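Local atomic coordinates of IroE-like serine hydrolase (Shewanella oneidensis, PDB entry 3GFF), a protein that probably hydrolyses ester bonds as a serine hydrolase of the esterase D family, with an alpha/beta-hydrolase fold. Residues Y36-L40 with S131-T135; L197-N203 with F237-P243. The contacts are given in a common frame with arbitrary orientation. Residue numbers count along the deposited sequence, not the author numbering.

From the N terminus the chain runs through the antiparallel strands 12-19 and 24-31 at one margin of the main sheet, then enters the loop holding 36-40. Contact 1 joins this loop to the exit of helix 114-132, closing a stretch of 90 residues that includes strands 43-48 and 77-81. Strands 138-144 and 164-168 follow before contact 2 opens. There, strand 195-201, helix 215-230 and strand 235-241 make a beta-alpha-beta unit at the sheet's other margin. The two contacts are thus in series, neither nesting nor crossing. The centres of contact 1 and contact 2 lie about 33 Å apart, on opposite sides of the chain's centre.

Contact 1: Y36-L40 with S131-T135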
ATOM      1  N   TYR A  36      -9.239  20.114   4.557  1.00 22.04           N
ATOM      2  CA  TYR A  36      -9.896  20.283   5.856  1.00 22.64           C
ATOM      3  C   TYR A  36     -10.237  21.748   6.225  1.00 22.73           C
ATOM      4  O   TYR A  36     -11.404  22.078   6.445  1.00 22.45           O
ATOM      5  CB  TYR A  36      -9.101  19.617   6.987  1.00 22.91           C
ATOM      6  CG  TYR A  36      -9.868  19.694   8.280  1.00 23.48           C
ATOM      7  CD1 TYR A  36     -10.923  18.807   8.552  1.00 23.52           C
ATOM      8  CD2 TYR A  36      -9.580  20.682   9.219  1.00 23.65           C
ATOM      9  CE1 TYR A  36     -11.664  18.917   9.742  1.00 23.60           C
ATOM     10  CE2 TYR A  36     -10.308  20.784  10.396  1.00 23.73           C
ATOM     11  CZ  TYR A  36     -11.341  19.917  10.656  1.00 23.16           C
ATOM     12  OH  TYR A  36     -12.051  20.069  11.834  1.00 23.72           O
ATOM     13  N   ALA A  37      -9.227  22.616   6.257  1.00 22.78           N
ATOM     14  CA  ALA A  37      -9.392  24.022   6.609  1.00 21.99           C
ATOM     15  C   ALA A  37     -10.254  24.848   5.651  1.00 21.98           C
ATOM     16  O   ALA A  37     -10.691  25.943   6.012  1.00 21.30           O
ATOM     17  CB  ALA A  37      -8.005  24.696   6.775  1.00 20.53           C
ATOM     18  N   GLN A  38     -10.587  24.292   4.486  1.00 22.53           N
ATOM     19  CA  GLN A  38     -11.265  25.060   3.433  1.00 22.08           C
ATOM     20  C   GLN A  38     -12.794  25.043   3.363  1.00 22.13           C
ATOM     21  O   GLN A  38     -13.372  25.689   2.489  1.00 21.24           O
ATOM     22  CB  GLN A  38     -10.645  24.697   2.091  1.00 22.91           C
ATOM     23  CG  GLN A  38      -9.167  25.103   2.008  1.00 23.32           C
ATOM     24  CD  GLN A  38      -8.489  24.667   0.724  1.00 23.56           C
ATOM     25  OE1 GLN A  38      -8.316  23.483   0.472  1.00 24.94           O
ATOM     26  NE2 GLN A  38      -8.040  25.621  -0.047  1.00 24.09           N
ATOM     27  N   SER A  39     -13.449  24.342   4.279  1.00 22.07           N
ATOM     28  CA  SER A  39     -14.902  24.349   4.315  1.00 22.18           C
ATOM     29  C   SER A  39     -15.396  23.968   5.709  1.00 22.45           C
ATOM     30  O   SER A  39     -14.593  23.809   6.620  1.00 21.51           O
ATOM     31  CB  SER A  39     -15.492  23.370   3.282  1.00 22.19           C
ATOM     32  OG  SER A  39     -15.272  22.015   3.647  1.00 22.53           O
ATOM     33  N   LEU A  40     -16.720  23.819   5.826  1.00 22.00           N
ATOM     34  CA  LEU A  40     -17.381  23.377   7.024  1.00 22.55           C
ATOM     35  C   LEU A  40     -17.702  21.889   6.961  1.00 23.11           C
ATOM     36  O   LEU A  40     -18.458  21.360   7.798  1.00 24.56           O
ATOM     37  CB  LEU A  40     -18.653  24.199   7.246  1.00 22.36           C
ATOM     38  CG  LEU A  40     -18.310  25.584   7.762  1.00 22.64           C
ATOM     39  CD1 LEU A  40     -19.555  26.407   7.972  1.00 22.96           C
ATOM     40  CD2 LEU A  40     -17.500  25.449   9.063  1.00 22.82           C
ATOM     41  N   SER A 131     -14.624  17.305  19.872  1.00 23.64           N
ATOM     42  CA  SER A 131     -14.785  18.686  20.310  1.00 24.62           C
ATOM     43  C   SER A 131     -13.790  19.591  19.593  1.00 23.42           C
ATOM     44  O   SER A 131     -14.022  20.770  19.520  1.00 22.37           O
ATOM     45  CB  SER A 131     -14.626  18.840  21.827  1.00 25.93           C
ATOM     46  OG  SER A 131     -13.264  18.826  22.241  1.00 27.39           O
ATOM     47  N   GLN A 132     -12.697  19.019  19.078  1.00 23.18           N
ATOM     48  CA  GLN A 132     -11.661  19.754  18.360  1.00 24.32           C
ATOM     49  C   GLN A 132     -11.845  19.733  16.830  1.00 23.36           C
ATOM     50  O   GLN A 132     -11.530  20.718  16.141  1.00 20.97           O
ATOM     51  CB  GLN A 132     -10.273  19.183  18.697  1.00 25.57           C
ATOM     52  CG  GLN A 132      -9.893  19.397  20.160  1.00 26.79           C
ATOM     53  CD  GLN A 132      -8.628  18.662  20.608  1.00 27.90           C
ATOM     54  OE1 GLN A 132      -8.033  17.854  19.866  1.00 28.63           O
ATOM     55  NE2 GLN A 132      -8.186  18.973  21.852  1.00 31.10           N
ATOM     56  N   LEU A 133     -12.342  18.621  16.300  1.00 21.81           N
ATOM     57  CA  LEU A 133     -12.515  18.512  14.859  1.00 22.27           C
ATOM     58  C   LEU A 133     -13.975  18.301  14.413  1.00 22.39           C
ATOM     59  O   LEU A 133     -14.843  17.886  15.190  1.00 21.36           O
ATOM     60  CB  LEU A 133     -11.651  17.368  14.335  1.00 21.61           C
ATOM     61  CG  LEU A 133     -10.160  17.301  14.727  1.00 22.77           C
ATOM     62  CD1 LEU A 133      -9.622  15.907  14.353  1.00 22.91           C
ATOM     63  CD2 LEU A 133      -9.299  18.385  14.107  1.00 22.92           C
ATOM     64  N   ARG A 134     -14.218  18.570  13.129  1.00 22.89           N
ATOM     65  CA  ARG A 134     -15.531  18.387  12.526  1.00 21.81           C
ATOM     66  C   ARG A 134     -15.677  16.951  12.037  1.00 21.59           C
ATOM     67  O   ARG A 134     -15.194  16.586  10.943  1.00 19.71           O
ATOM     68  CB  ARG A 134     -15.732  19.377  11.383  1.00 21.57           C
ATOM     69  CG  ARG A 134     -15.676  20.858  11.840  1.00 21.83           C
ATOM     70  CD  ARG A 134     -16.064  21.805  10.665  1.00 22.15           C
ATOM     71  NE  ARG A 134     -15.391  21.396   9.437  1.00 22.48           N
ATOM     72  CZ  ARG A 134     -14.180  21.781   9.044  1.00 23.05           C
ATOM     73  NH1 ARG A 134     -13.487  22.674   9.717  1.00 23.22           N
ATOM     74  NH2 ARG A 134     -13.675  21.294   7.922  1.00 23.23           N
ATOM     75  N   THR A 135     -16.317  16.141  12.882  1.00 20.95           N
ATOM     76  CA  THR A 135     -16.536  14.729  12.624  1.00 21.17           C
ATOM     77  C   THR A 135     -17.999  14.509  12.251  1.00 21.31           C
ATOM     78  O   THR A 135     -18.883  15.190  12.763  1.00 21.29           O
ATOM     79  CB  THR A 135     -16.163  13.893  13.844  1.00 21.24           C
ATOM     80  OG1 THR A 135     -17.082  14.161  14.920  1.00 22.19           O
ATOM     81  CG2 THR A 135     -14.722  14.238  14.267  1.00 21.69           C
TER
HETATM   82  O   HOH W   1     -11.540  21.866  13.593  1.00 28.31           O
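A cation-pi stack of tyrosine and arginine pins a surface loop of the alpha/beta-hydrolase fold, between strands 24-31 and 43-48, to the turn that leaves helix 114-132. Tyr36 opens the 3-10 segment 36-38 and, with chi1 near 180°, carries its ring across to 131-135, where the hydroxyl reaches the backbone. The guanidinium of Arg134 lies flat on one ring face: the planes are 15° apart, and Arg134 CZ is 4.1 Å from the centroid of the Tyr36 ring. The same residue is held at both ends, since Arg134 NH2 donates to Tyr36 O (2.8 Å) while backbone Arg134 N donates to Tyr36 OH (2.9 Å). A water completes the tyrosine end, 2.6 Å from Tyr36 OH and donating to Gln132 O at 2.8 Å. Leu133 adds an apolar flank, its CD2 lying 4.3 Å from Tyr36 CZ. Ala37 and Gln38 turn away to the outside, and the chain then returns to the arginine on the side away from the Tyr36 ring. Ser39 O and Leu40 CA cover the guanidinium face opposite the tyrosine, so the cation is sandwiched between ring and backbone. Just beyond, Glu41 O accepts a hydrogen bond from Arg134 NE, and the backbones of Arg134 and Tyr43 are also bonded, tying the turn to strand 43-48. Leu40 itself lays its CD2 4.2 Å from Arg134 CD.

Contact 2: L197-N203 with F237-P243; sequences LFMAIAN and FMAKYYP
Two neighbouring parallel strands of an alpha/beta-hydrolase sheet, 197-201 and 237-241, are joined through helix 215-230 as a beta-alpha-beta crossover. Their axes approach to 4.6 Å at 11°, in a register pairing Leu197 with Phe237 through Ile201 with Tyr241. The extended backbones are laced by Met238 N to Leu197 O (3.0 Å), Met199 N to Met238 O (2.9 Å), Lys240 N to Met199 O (3.0 Å), Ile201 N to Lys240 O (2.9 Å) and Tyr242 N to Ile201 O (2.7 Å). On the face beneath helix 215-230, small Ala239 leaves a hollow between Phe237 and Tyr241 (both chi1 t). Ile201 (chi1 m, chi2 t) leans into it, CD1 4.2 Å from Ala239 CB and CG2 4.1 Å from Tyr241 CD1. Met199, a selenomethionine (m, t, p), sets its SE 3.6 Å from Phe237 CE1 in a Met-aromatic contact at the ring edge, and Leu197 CD2 meets Phe237 CD1 at 3.6 Å. On the other face, Tyr242 (chi1 m) fills the space over Ala200, CE1 3.8 Å from Ala200 CB; its OH bonds Asp257 and lies at the edge of the Phe198 ring. Phe198 (chi1 t) packs CD1 3.8 Å from CG of selenomethionine Met238. Next, Ala202 N hydrogen-bonds Asp169, probably the acid of the catalytic triad. The pairing ends as Asn203 ND2 donates to Pro243 O, 3.0 Å away.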
ATOM      1  N   LEU A 197     -18.052  -5.531   9.694  1.00 22.50           N
ATOM      2  CA  LEU A 197     -16.817  -6.192  10.063  1.00 22.67           C
ATOM      3  C   LEU A 197     -16.137  -6.699   8.787  1.00 21.82           C
ATOM      4  O   LEU A 197     -16.778  -7.312   7.925  1.00 21.63           O
ATOM      5  CB  LEU A 197     -17.069  -7.393  10.993  1.00 23.43           C
ATOM      6  CG  LEU A 197     -15.818  -8.258  11.273  1.00 24.33           C
ATOM      7  CD1 LEU A 197     -14.758  -7.519  12.121  1.00 23.51           C
ATOM      8  CD2 LEU A 197     -16.226  -9.550  11.935  1.00 23.99           C
ATOM      9  N   PHE A 198     -14.854  -6.401   8.661  1.00 21.16           N
ATOM     10  CA  PHE A 198     -14.012  -6.939   7.580  1.00 20.62           C
ATOM     11  C   PHE A 198     -12.902  -7.672   8.267  1.00 20.81           C
ATOM     12  O   PHE A 198     -12.265  -7.118   9.178  1.00 24.87           O
ATOM     13  CB  PHE A 198     -13.441  -5.823   6.688  1.00 20.35           C
ATOM     14  CG  PHE A 198     -12.367  -6.295   5.716  1.00 20.79           C
ATOM     15  CD1 PHE A 198     -12.706  -6.801   4.473  1.00 20.46           C
ATOM     16  CD2 PHE A 198     -11.025  -6.197   6.056  1.00 20.70           C
ATOM     17  CE1 PHE A 198     -11.741  -7.224   3.579  1.00 20.43           C
ATOM     18  CE2 PHE A 198     -10.051  -6.606   5.177  1.00 22.24           C
ATOM     19  CZ  PHE A 198     -10.413  -7.136   3.930  1.00 21.81           C
HETATM   20  N   MSE A 199     -12.662  -8.920   7.879  1.00 22.90           N
HETATM   21  CA  MSE A 199     -11.508  -9.677   8.389  1.00 22.13           C
HETATM   22  C   MSE A 199     -10.474  -9.940   7.291  1.00 22.80           C
HETATM   23  O   MSE A 199     -10.818 -10.417   6.194  1.00 22.57           O
HETATM   24  CB  MSE A 199     -11.938 -11.037   8.968  1.00 22.68           C
HETATM   25  CG  MSE A 199     -12.725 -10.951  10.240  1.00 22.28           C
HETATM   26 SE   MSE A 199     -13.385 -12.665  10.812  0.75 23.95          SE
HETATM   27  CE  MSE A 199     -11.667 -13.612  11.011  1.00 20.77           C
ATOM     28  N   ALA A 200      -9.205  -9.646   7.583  1.00 21.57           N
ATOM     29  CA  ALA A 200      -8.100 -10.002   6.679  1.00 21.10           C
ATOM     30  C   ALA A 200      -7.519 -11.223   7.354  1.00 20.37           C
ATOM     31  O   ALA A 200      -7.367 -11.223   8.582  1.00 22.10           O
ATOM     32  CB  ALA A 200      -7.022  -8.887   6.581  1.00 19.05           C
ATOM     33  N   ILE A 201      -7.201 -12.250   6.574  1.00 20.75           N
ATOM     34  CA  ILE A 201      -6.663 -13.484   7.110  1.00 20.29           C
ATOM     35  C   ILE A 201      -5.408 -13.842   6.323  1.00 20.95           C
ATOM     36  O   ILE A 201      -5.497 -14.143   5.127  1.00 19.54           O
ATOM     37  CB  ILE A 201      -7.692 -14.665   7.041  1.00 19.80           C
ATOM     38  CG1 ILE A 201      -9.008 -14.268   7.699  1.00 20.15           C
ATOM     39  CG2 ILE A 201      -7.099 -15.938   7.704  1.00 18.06           C
ATOM     40  CD1 ILE A 201     -10.187 -15.280   7.529  1.00 19.48           C
ATOM     41  N   ALA A 202      -4.247 -13.800   6.995  1.00 20.44           N
ATOM     42  CA  ALA A 202      -2.969 -14.092   6.361  1.00 19.47           C
ATOM     43  C   ALA A 202      -2.608 -15.590   6.459  1.00 20.85           C
ATOM     44  O   ALA A 202      -3.398 -16.385   6.942  1.00 21.94           O
ATOM     45  CB  ALA A 202      -1.855 -13.207   6.962  1.00 18.23           C
ATOM     46  N   ASN A 203      -1.407 -15.948   5.998  1.00 21.25           N
ATOM     47  CA  ASN A 203      -0.914 -17.327   5.983  1.00 21.12           C
ATOM     48  C   ASN A 203       0.439 -17.447   6.742  1.00 22.49           C
ATOM     49  O   ASN A 203       1.450 -17.865   6.165  1.00 23.26           O
ATOM     50  CB  ASN A 203      -0.775 -17.763   4.515  1.00 20.33           C
ATOM     51  CG  ASN A 203      -0.486 -19.269   4.353  1.00 19.25           C
ATOM     52  OD1 ASN A 203      -0.779 -20.058   5.231  1.00 19.35           O
ATOM     53  ND2 ASN A 203       0.119 -19.644   3.238  1.00 18.57           N
ATOM     54  N   PHE A 237     -20.627  -8.376   6.687  1.00 22.77           N
ATOM     55  CA  PHE A 237     -19.385  -9.049   6.950  1.00 24.23           C
ATOM     56  C   PHE A 237     -18.684  -9.448   5.686  1.00 25.32           C
ATOM     57  O   PHE A 237     -19.303  -9.853   4.674  1.00 24.09           O
ATOM     58  CB  PHE A 237     -19.649 -10.319   7.779  1.00 24.45           C
ATOM     59  CG  PHE A 237     -18.437 -11.216   7.942  1.00 24.41           C
ATOM     60  CD1 PHE A 237     -17.349 -10.796   8.694  1.00 25.11           C
ATOM     61  CD2 PHE A 237     -18.409 -12.489   7.395  1.00 24.09           C
ATOM     62  CE1 PHE A 237     -16.240 -11.592   8.818  1.00 25.04           C
ATOM     63  CE2 PHE A 237     -17.307 -13.313   7.546  1.00 24.00           C
ATOM     64  CZ  PHE A 237     -16.221 -12.871   8.243  1.00 25.07           C
HETATM   65  N   MSE A 238     -17.380  -9.307   5.714  1.00 26.28           N
HETATM   66  CA  MSE A 238     -16.630  -9.941   4.653  1.00 28.74           C
HETATM   67  C   MSE A 238     -15.190 -10.218   5.079  1.00 25.20           C
HETATM   68  O   MSE A 238     -14.630  -9.483   5.875  1.00 24.37           O
HETATM   69  CB  MSE A 238     -16.859  -9.177   3.353  1.00 32.20           C
HETATM   70  CG  MSE A 238     -15.916  -8.199   2.924  1.00 35.83           C
HETATM   71 SE   MSE A 238     -15.027  -8.966   1.438  0.75 43.01          SE
HETATM   72  CE  MSE A 238     -16.394 -10.220   0.845  1.00 36.16           C
ATOM     73  N   ALA A 239     -14.663 -11.354   4.633  1.00 23.76           N
ATOM     74  CA  ALA A 239     -13.300 -11.765   4.912  1.00 23.38           C
ATOM     75  C   ALA A 239     -12.550 -12.015   3.598  1.00 23.96           C
ATOM     76  O   ALA A 239     -13.173 -12.288   2.566  1.00 23.80           O
ATOM     77  CB  ALA A 239     -13.272 -13.052   5.781  1.00 22.80           C
ATOM     78  N   LYS A 240     -11.241 -11.835   3.637  1.00 23.26           N
ATOM     79  CA  LYS A 240     -10.375 -12.165   2.519  1.00 24.76           C
ATOM     80  C   LYS A 240      -9.150 -12.868   3.066  1.00 22.34           C
ATOM     81  O   LYS A 240      -8.548 -12.412   4.020  1.00 22.45           O
ATOM     82  CB  LYS A 240      -9.992 -10.949   1.666  1.00 25.00           C
ATOM     83  CG  LYS A 240      -9.049 -11.331   0.490  1.00 26.92           C
ATOM     84  CD  LYS A 240      -8.693 -10.196  -0.479  1.00 28.46           C
ATOM     85  CE  LYS A 240      -9.524 -10.202  -1.769  1.00 29.38           C
ATOM     86  NZ  LYS A 240      -9.056  -9.103  -2.659  1.00 31.16           N
ATOM     87  N   TYR A 241      -8.835 -14.019   2.483  1.00 21.93           N
ATOM     88  CA  TYR A 241      -7.656 -14.810   2.826  1.00 20.60           C
ATOM     89  C   TYR A 241      -6.517 -14.454   1.857  1.00 19.44           C
ATOM     90  O   TYR A 241      -6.712 -14.384   0.643  1.00 19.91           O
ATOM     91  CB  TYR A 241      -7.981 -16.326   2.773  1.00 21.66           C
ATOM     92  CG  TYR A 241      -6.743 -17.230   2.880  1.00 21.98           C
ATOM     93  CD1 TYR A 241      -5.933 -17.190   4.024  1.00 21.51           C
ATOM     94  CD2 TYR A 241      -6.408 -18.113   1.861  1.00 21.77           C
ATOM     95  CE1 TYR A 241      -4.827 -17.984   4.144  1.00 21.92           C
ATOM     96  CE2 TYR A 241      -5.275 -18.937   1.963  1.00 22.36           C
ATOM     97  CZ  TYR A 241      -4.499 -18.863   3.134  1.00 21.81           C
ATOM     98  OH  TYR A 241      -3.388 -19.642   3.285  1.00 21.83           O
ATOM     99  N   TYR A 242      -5.326 -14.255   2.416  1.00 19.74           N
ATOM    100  CA  TYR A 242      -4.119 -13.872   1.679  1.00 19.77           C
ATOM    101  C   TYR A 242      -3.024 -14.940   1.835  1.00 19.22           C
ATOM    102  O   TYR A 242      -2.187 -14.860   2.749  1.00 21.57           O
ATOM    103  CB  TYR A 242      -3.602 -12.533   2.223  1.00 20.86           C
ATOM    104  CG  TYR A 242      -4.567 -11.355   2.093  1.00 20.60           C
ATOM    105  CD1 TYR A 242      -5.473 -11.051   3.097  1.00 20.84           C
ATOM    106  CD2 TYR A 242      -4.522 -10.521   0.974  1.00 20.96           C
ATOM    107  CE1 TYR A 242      -6.336  -9.967   2.975  1.00 19.87           C
ATOM    108  CE2 TYR A 242      -5.356  -9.460   0.840  1.00 20.29           C
ATOM    109  CZ  TYR A 242      -6.253  -9.168   1.856  1.00 21.17           C
ATOM    110  OH  TYR A 242      -7.103  -8.110   1.684  1.00 20.66           O
ATOM    111  N   PRO A 243      -2.987 -15.921   0.945  1.00 18.94           N
ATOM    112  CA  PRO A 243      -1.989 -16.991   1.120  1.00 20.08           C
ATOM    113  C   PRO A 243      -0.528 -16.522   0.987  1.00 20.86           C
ATOM    114  O   PRO A 243       0.367 -17.171   1.523  1.00 18.94           O
ATOM    115  CB  PRO A 243      -2.330 -17.974  -0.017  1.00 20.05           C
ATOM    116  CG  PRO A 243      -2.979 -17.138  -1.056  1.00 20.40           C
ATOM    117  CD  PRO A 243      -3.771 -16.101  -0.292  1.00 19.88           C
TER